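Local coordinates for protein Phenylalanine/tyrosine ammonia-lyase (Rhodosporidium toruloides, PDB 1Y2M) that catalyses the non-oxidative deamination of L-phenylalanine and L-tyrosine to trans-cinnamate and p-coumarate, working as a homotetramer, at residues A534-K546 against F644-L658. Sequence-based numbering, arbitrary orientation.
Sequences AIDLRAIEFEFKK and FWSAASTSSPALSYL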
loop_
_atom_site.group_PDB
_atom_site.type_symbol
_atom_site.label_atom_id
_atom_site.label_comp_id
_atom_site.label_asym_id
_atom_site.label_seq_id
_atom_site.Cartn_x
_atom_site.Cartn_y
_atom_site.Cartn_z
ATOM N N ALA B 534 23.392 12.265 -24.387
ATOM C CA ALA B 534 23.321 13.707 -24.118
ATOM C C ALA B 534 24.718 14.320 -24.024
ATOM O O ALA B 534 24.989 15.398 -24.550
ATOM C CB ALA B 534 22.550 13.948 -22.830
ATOM N N ILE B 535 25.635 13.601 -23.360
ATOM C CA ILE B 535 27.039 14.063 -23.217
ATOM C C ILE B 535 27.703 14.250 -24.600
ATOM O O ILE B 535 28.363 15.212 -24.867
ATOM C CB ILE B 535 27.844 13.096 -22.347
ATOM C CG1 ILE B 535 27.490 13.377 -20.884
ATOM C CG2 ILE B 535 29.290 13.231 -22.564
ATOM C CD1 ILE B 535 27.887 12.301 -19.897
ATOM N N ASP B 536 27.525 13.266 -25.478
ATOM C CA ASP B 536 28.071 13.373 -26.816
ATOM C C ASP B 536 27.435 14.535 -27.597
ATOM O O ASP B 536 28.119 15.229 -28.329
ATOM C CB ASP B 536 27.844 12.033 -27.496
ATOM C CG ASP B 536 28.858 11.005 -27.094
ATOM O OD1 ASP B 536 30.010 11.368 -26.695
ATOM O OD2 ASP B 536 28.555 9.780 -27.231
ATOM N N LEU B 537 26.130 14.738 -27.461
ATOM C CA LEU B 537 25.460 15.856 -28.158
ATOM C C LEU B 537 25.909 17.209 -27.607
ATOM O O LEU B 537 26.077 18.220 -28.352
ATOM C CB LEU B 537 23.945 15.718 -28.083
ATOM C CG LEU B 537 23.370 14.515 -28.865
ATOM C CD1 LEU B 537 21.844 14.366 -28.591
ATOM C CD2 LEU B 537 23.654 14.648 -30.340
ATOM N N ARG B 538 26.085 17.257 -26.294
ATOM C CA ARG B 538 26.632 18.471 -25.711
ATOM C C ARG B 538 28.047 18.766 -26.196
ATOM O O ARG B 538 28.444 19.914 -26.447
ATOM C CB ARG B 538 26.594 18.408 -24.196
ATOM C CG ARG B 538 26.826 19.780 -23.548
ATOM C CD ARG B 538 25.679 20.738 -23.751
ATOM N NE ARG B 538 24.556 20.486 -22.841
ATOM C CZ ARG B 538 23.391 21.134 -22.873
ATOM N NH1 ARG B 538 23.171 22.021 -23.848
ATOM N NH2 ARG B 538 22.488 20.902 -21.966
ATOM N N ALA B 539 28.842 17.714 -26.329
ATOM C CA ALA B 539 30.221 17.891 -26.816
ATOM C C ALA B 539 30.228 18.425 -28.250
ATOM O O ALA B 539 31.082 19.291 -28.557
ATOM C CB ALA B 539 30.966 16.600 -26.715
ATOM N N ILE B 540 29.318 17.918 -29.103
ATOM C CA ILE B 540 29.119 18.459 -30.466
ATOM C C ILE B 540 28.766 19.957 -30.429
ATOM O O ILE B 540 29.334 20.770 -31.172
ATOM C CB ILE B 540 28.025 17.654 -31.233
ATOM C CG1 ILE B 540 28.586 16.305 -31.597
ATOM C CG2 ILE B 540 27.568 18.375 -32.470
ATOM C CD1 ILE B 540 27.500 15.272 -32.034
ATOM N N GLU B 541 27.869 20.319 -29.528
ATOM C CA GLU B 541 27.518 21.721 -29.330
ATOM C C GLU B 541 28.748 22.541 -28.973
ATOM O O GLU B 541 28.982 23.604 -29.542
ATOM C CB GLU B 541 26.480 21.867 -28.243
ATOM C CG GLU B 541 26.161 23.288 -27.859
ATOM C CD GLU B 541 25.200 23.383 -26.672
ATOM O OE1 GLU B 541 24.462 22.418 -26.382
ATOM O OE2 GLU B 541 25.210 24.424 -25.993
ATOM N N PHE B 542 29.550 22.032 -28.052
ATOM C CA PHE B 542 30.783 22.730 -27.666
ATOM C C PHE B 542 31.783 22.859 -28.807
ATOM O O PHE B 542 32.372 23.934 -28.998
ATOM C CB PHE B 542 31.440 22.023 -26.497
ATOM C CG PHE B 542 30.814 22.333 -25.153
ATOM C CD1 PHE B 542 29.577 22.950 -25.036
ATOM C CD2 PHE B 542 31.494 21.995 -23.996
ATOM C CE1 PHE B 542 29.001 23.210 -23.770
ATOM C CE2 PHE B 542 30.946 22.251 -22.747
ATOM C CZ PHE B 542 29.706 22.854 -22.636
ATOM N N GLU B 543 31.970 21.783 -29.584
ATOM C CA GLU B 543 32.874 21.857 -30.750
ATOM C C GLU B 543 32.395 22.866 -31.777
ATOM O O GLU B 543 33.199 23.643 -32.326
ATOM C CB GLU B 543 33.040 20.502 -31.439
ATOM C CG GLU B 543 33.737 19.495 -30.574
ATOM C CD GLU B 543 35.151 19.885 -30.268
ATOM O OE1 GLU B 543 35.916 20.117 -31.219
ATOM O OE2 GLU B 543 35.496 20.009 -29.081
ATOM N N PHE B 544 31.078 22.875 -32.000
ATOM C CA PHE B 544 30.452 23.842 -32.910
ATOM C C PHE B 544 30.711 25.291 -32.451
ATOM O O PHE B 544 31.133 26.141 -33.226
ATOM C CB PHE B 544 28.951 23.588 -32.958
ATOM C CG PHE B 544 28.212 24.598 -33.788
ATOM C CD1 PHE B 544 28.094 24.452 -35.139
ATOM C CD2 PHE B 544 27.596 25.670 -33.175
ATOM C CE1 PHE B 544 27.407 25.409 -35.886
ATOM C CE2 PHE B 544 26.933 26.640 -33.932
ATOM C CZ PHE B 544 26.839 26.480 -35.286
ATOM N N LYS B 545 30.420 25.567 -31.181
ATOM C CA LYS B 545 30.587 26.901 -30.620
ATOM C C LYS B 545 32.051 27.396 -30.748
ATOM O O LYS B 545 32.291 28.589 -30.973
ATOM C CB LYS B 545 30.130 26.923 -29.163
ATOM C CG LYS B 545 28.639 26.876 -29.010
ATOM C CD LYS B 545 28.214 26.814 -27.552
ATOM C CE LYS B 545 26.674 26.858 -27.441
ATOM N NZ LYS B 545 26.215 26.948 -26.017
ATOM N N LYS B 546 33.033 26.501 -30.626
ATOM C CA LYS B 546 34.440 26.923 -30.791
ATOM C C LYS B 546 34.644 27.563 -32.125
ATOM O O LYS B 546 35.415 28.521 -32.267
ATOM C CB LYS B 546 35.404 25.737 -30.752
ATOM C CG LYS B 546 35.728 25.176 -29.418
ATOM C CD LYS B 546 36.648 23.967 -29.628
ATOM C CE LYS B 546 37.137 23.399 -28.296
ATOM N NZ LYS B 546 37.740 22.025 -28.474
ATOM N N PHE B 644 32.575 14.084 -35.739
ATOM C CA PHE B 644 32.219 13.128 -34.693
ATOM C C PHE B 644 31.947 11.729 -35.220
ATOM O O PHE B 644 32.488 10.750 -34.714
ATOM C CB PHE B 644 30.954 13.625 -33.967
ATOM C CG PHE B 644 30.462 12.720 -32.873
ATOM C CD1 PHE B 644 30.990 12.798 -31.603
ATOM C CD2 PHE B 644 29.408 11.841 -33.100
ATOM C CE1 PHE B 644 30.525 11.979 -30.580
ATOM C CE2 PHE B 644 28.929 10.999 -32.089
ATOM C CZ PHE B 644 29.494 11.058 -30.832
ATOM N N TRP B 645 31.043 11.617 -36.182
ATOM C CA TRP B 645 30.551 10.278 -36.549
ATOM C C TRP B 645 31.522 9.481 -37.398
ATOM O O TRP B 645 31.406 8.254 -37.480
ATOM C CB TRP B 645 29.224 10.364 -37.280
ATOM C CG TRP B 645 28.106 10.781 -36.387
ATOM C CD1 TRP B 645 27.476 11.989 -36.386
ATOM C CD2 TRP B 645 27.490 10.005 -35.341
ATOM N NE1 TRP B 645 26.526 12.010 -35.422
ATOM C CE2 TRP B 645 26.498 10.801 -34.772
ATOM C CE3 TRP B 645 27.670 8.697 -34.853
ATOM C CZ2 TRP B 645 25.698 10.365 -33.729
ATOM C CZ3 TRP B 645 26.874 8.275 -33.789
ATOM C CH2 TRP B 645 25.878 9.077 -33.284
ATOM N N SER B 646 32.445 10.141 -38.065
ATOM C CA SER B 646 33.315 9.440 -38.984
ATOM C C SER B 646 34.550 8.841 -38.272
ATOM O O SER B 646 35.337 8.057 -38.860
ATOM C CB SER B 646 33.714 10.368 -40.137
ATOM O OG SER B 646 34.534 11.408 -39.651
ATOM N N ALA B 647 34.717 9.223 -37.011
ATOM C CA ALA B 647 35.829 8.762 -36.207
ATOM C C ALA B 647 35.326 7.781 -35.169
ATOM O O ALA B 647 34.189 7.815 -34.771
ATOM C CB ALA B 647 36.502 9.929 -35.526
ATOM N N ALA B 648 36.234 6.939 -34.678
ATOM C CA ALA B 648 35.884 6.022 -33.585
ATOM C C ALA B 648 35.455 6.741 -32.301
ATOM O O ALA B 648 35.838 7.889 -32.069
ATOM C CB ALA B 648 37.075 5.117 -33.273
ATOM N N SER B 649 34.690 6.051 -31.457
ATOM C CA SER B 649 34.264 6.595 -30.173
ATOM C C SER B 649 35.439 6.928 -29.241
ATOM O O SER B 649 35.305 7.752 -28.336
ATOM C CB SER B 649 33.292 5.656 -29.444
ATOM O OG SER B 649 33.865 4.354 -29.361
ATOM N N THR B 650 36.577 6.264 -29.444
ATOM C CA THR B 650 37.782 6.576 -28.691
ATOM C C THR B 650 38.300 7.975 -29.005
ATOM O O THR B 650 39.227 8.440 -28.323
ATOM C CB THR B 650 38.906 5.536 -28.972
ATOM O OG1 THR B 650 38.910 5.223 -30.360
ATOM C CG2 THR B 650 38.643 4.269 -28.197
ATOM N N SER B 651 37.775 8.621 -30.067
ATOM C CA SER B 651 38.145 10.014 -30.401
ATOM C C SER B 651 37.035 11.008 -30.057
ATOM O O SER B 651 37.083 12.185 -30.509
ATOM C CB SER B 651 38.481 10.157 -31.881
ATOM O OG SER B 651 39.662 9.433 -32.198
ATOM N N SER B 652 36.041 10.561 -29.309
ATOM C CA SER B 652 34.883 11.418 -29.036
ATOM C C SER B 652 35.296 12.742 -28.393
ATOM O O SER B 652 36.059 12.736 -27.433
ATOM C CB SER B 652 33.909 10.776 -28.071
ATOM O OG SER B 652 32.893 11.720 -27.725
ATOM N N PRO B 653 34.728 13.874 -28.858
ATOM C CA PRO B 653 35.037 15.150 -28.243
ATOM C C PRO B 653 34.590 15.230 -26.781
ATOM O O PRO B 653 35.124 16.042 -26.045
ATOM C CB PRO B 653 34.319 16.178 -29.128
ATOM C CG PRO B 653 33.244 15.438 -29.764
ATOM C CD PRO B 653 33.794 14.036 -29.975
ATOM N N ALA B 654 33.679 14.370 -26.351
ATOM C CA ALA B 654 33.270 14.315 -24.947
ATOM C C ALA B 654 34.487 14.104 -24.041
ATOM O O ALA B 654 34.506 14.583 -22.906
ATOM C CB ALA B 654 32.285 13.199 -24.736
ATOM N N LEU B 655 35.477 13.362 -24.530
ATOM C CA LEU B 655 36.673 13.103 -23.716
ATOM C C LEU B 655 37.421 14.399 -23.402
ATOM O O LEU B 655 38.242 14.425 -22.485
ATOM C CB LEU B 655 37.584 12.120 -24.437
ATOM C CG LEU B 655 36.923 10.788 -24.741
ATOM C CD1 LEU B 655 37.842 9.925 -25.590
ATOM C CD2 LEU B 655 36.503 10.028 -23.506
ATOM N N SER B 656 37.154 15.447 -24.169
ATOM C CA SER B 656 37.763 16.786 -23.943
ATOM C C SER B 656 37.144 17.571 -22.772
ATOM O O SER B 656 37.751 18.545 -22.278
ATOM C CB SER B 656 37.642 17.652 -25.196
ATOM O OG SER B 656 38.431 17.136 -26.248
ATOM N N TYR B 657 35.944 17.186 -22.342
ATOM C CA TYR B 657 35.195 17.980 -21.413
ATOM C C TYR B 657 34.774 17.242 -20.171
ATOM O O TYR B 657 34.505 17.873 -19.161
ATOM C CB TYR B 657 33.947 18.524 -22.104
ATOM C CG TYR B 657 34.242 19.312 -23.360
ATOM C CD1 TYR B 657 34.841 20.566 -23.301
ATOM C CD2 TYR B 657 33.920 18.800 -24.604
ATOM C CE1 TYR B 657 35.117 21.285 -24.466
ATOM C CE2 TYR B 657 34.220 19.486 -25.768
ATOM C CZ TYR B 657 34.808 20.718 -25.696
ATOM O OH TYR B 657 35.074 21.394 -26.869
ATOM N N LEU B 658 34.658 15.911 -20.251
ATOM C CA LEU B 658 34.201 15.151 -19.093
ATOM C C LEU B 658 35.191 15.304 -17.956
ATOM O O LEU B 658 36.399 15.425 -18.188
ATOM C CB LEU B 658 34.101 13.671 -19.422
ATOM C CG LEU B 658 32.889 13.295 -20.244
ATOM C CD1 LEU B 658 33.110 11.974 -20.893
ATOM C CD2 LEU B 658 31.715 13.242 -19.413
HETATM O O HOH W 1 37.668 18.406 -28.566
#
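Tyr657 donates its phenolic proton to Glu543, OH lying 2.6 Å from OE2, a short bond that reaches the anti side of the oxygen from 33° out of the carboxylate plane. The same OE2 accepts from Lys546 NZ on its syn side, in a salt bridge between residues three positions apart on the helix, and both donors stand on one face of the carboxylate. A water donates to OE2 as well and lies 2.8 Å from Ser656 OG, so three donors converge on a single oxygen. A bend at chi2 of Glu543 (-65°) folds the chain back, and its CG rests 3.7 Å from Pro653 CB. The Tyr657 ring is fixed from another direction: Phe542 sets its edge against the ring face, planes at 89°, with CD2 above the ring centre. Replacing Tyr657 with an alanine would probably deprive Glu543 of its short hydrogen bond and Phe542 of the ring face its edge meets.

The second polar group is buried. Ser652 OG lies 3.1 Å from Asp536 OD1, but its proton may instead go to another acceptor; Tyr666 bonds to both side chains and Arg670 forms a salt bridge with Asp536 OD2. Ser652 OG also accepts from Ala654 N, an ST turn. Beside this group, Ile540 CD1 makes a CH-pi contact over the Phe644 face, 4.2 Å from the ring centroid, while Asp536 lies at that ring's edge.

Ala539 and Ala654 bring the backbones close, their CA atoms 5.1 Å apart. The contact thus joins the middle of helix 506-560 to the end of helix 619-646 and the loop after it, with helix 662-672 flanking Ala654 and Leu658, and helix 273-303 bordering Ile535.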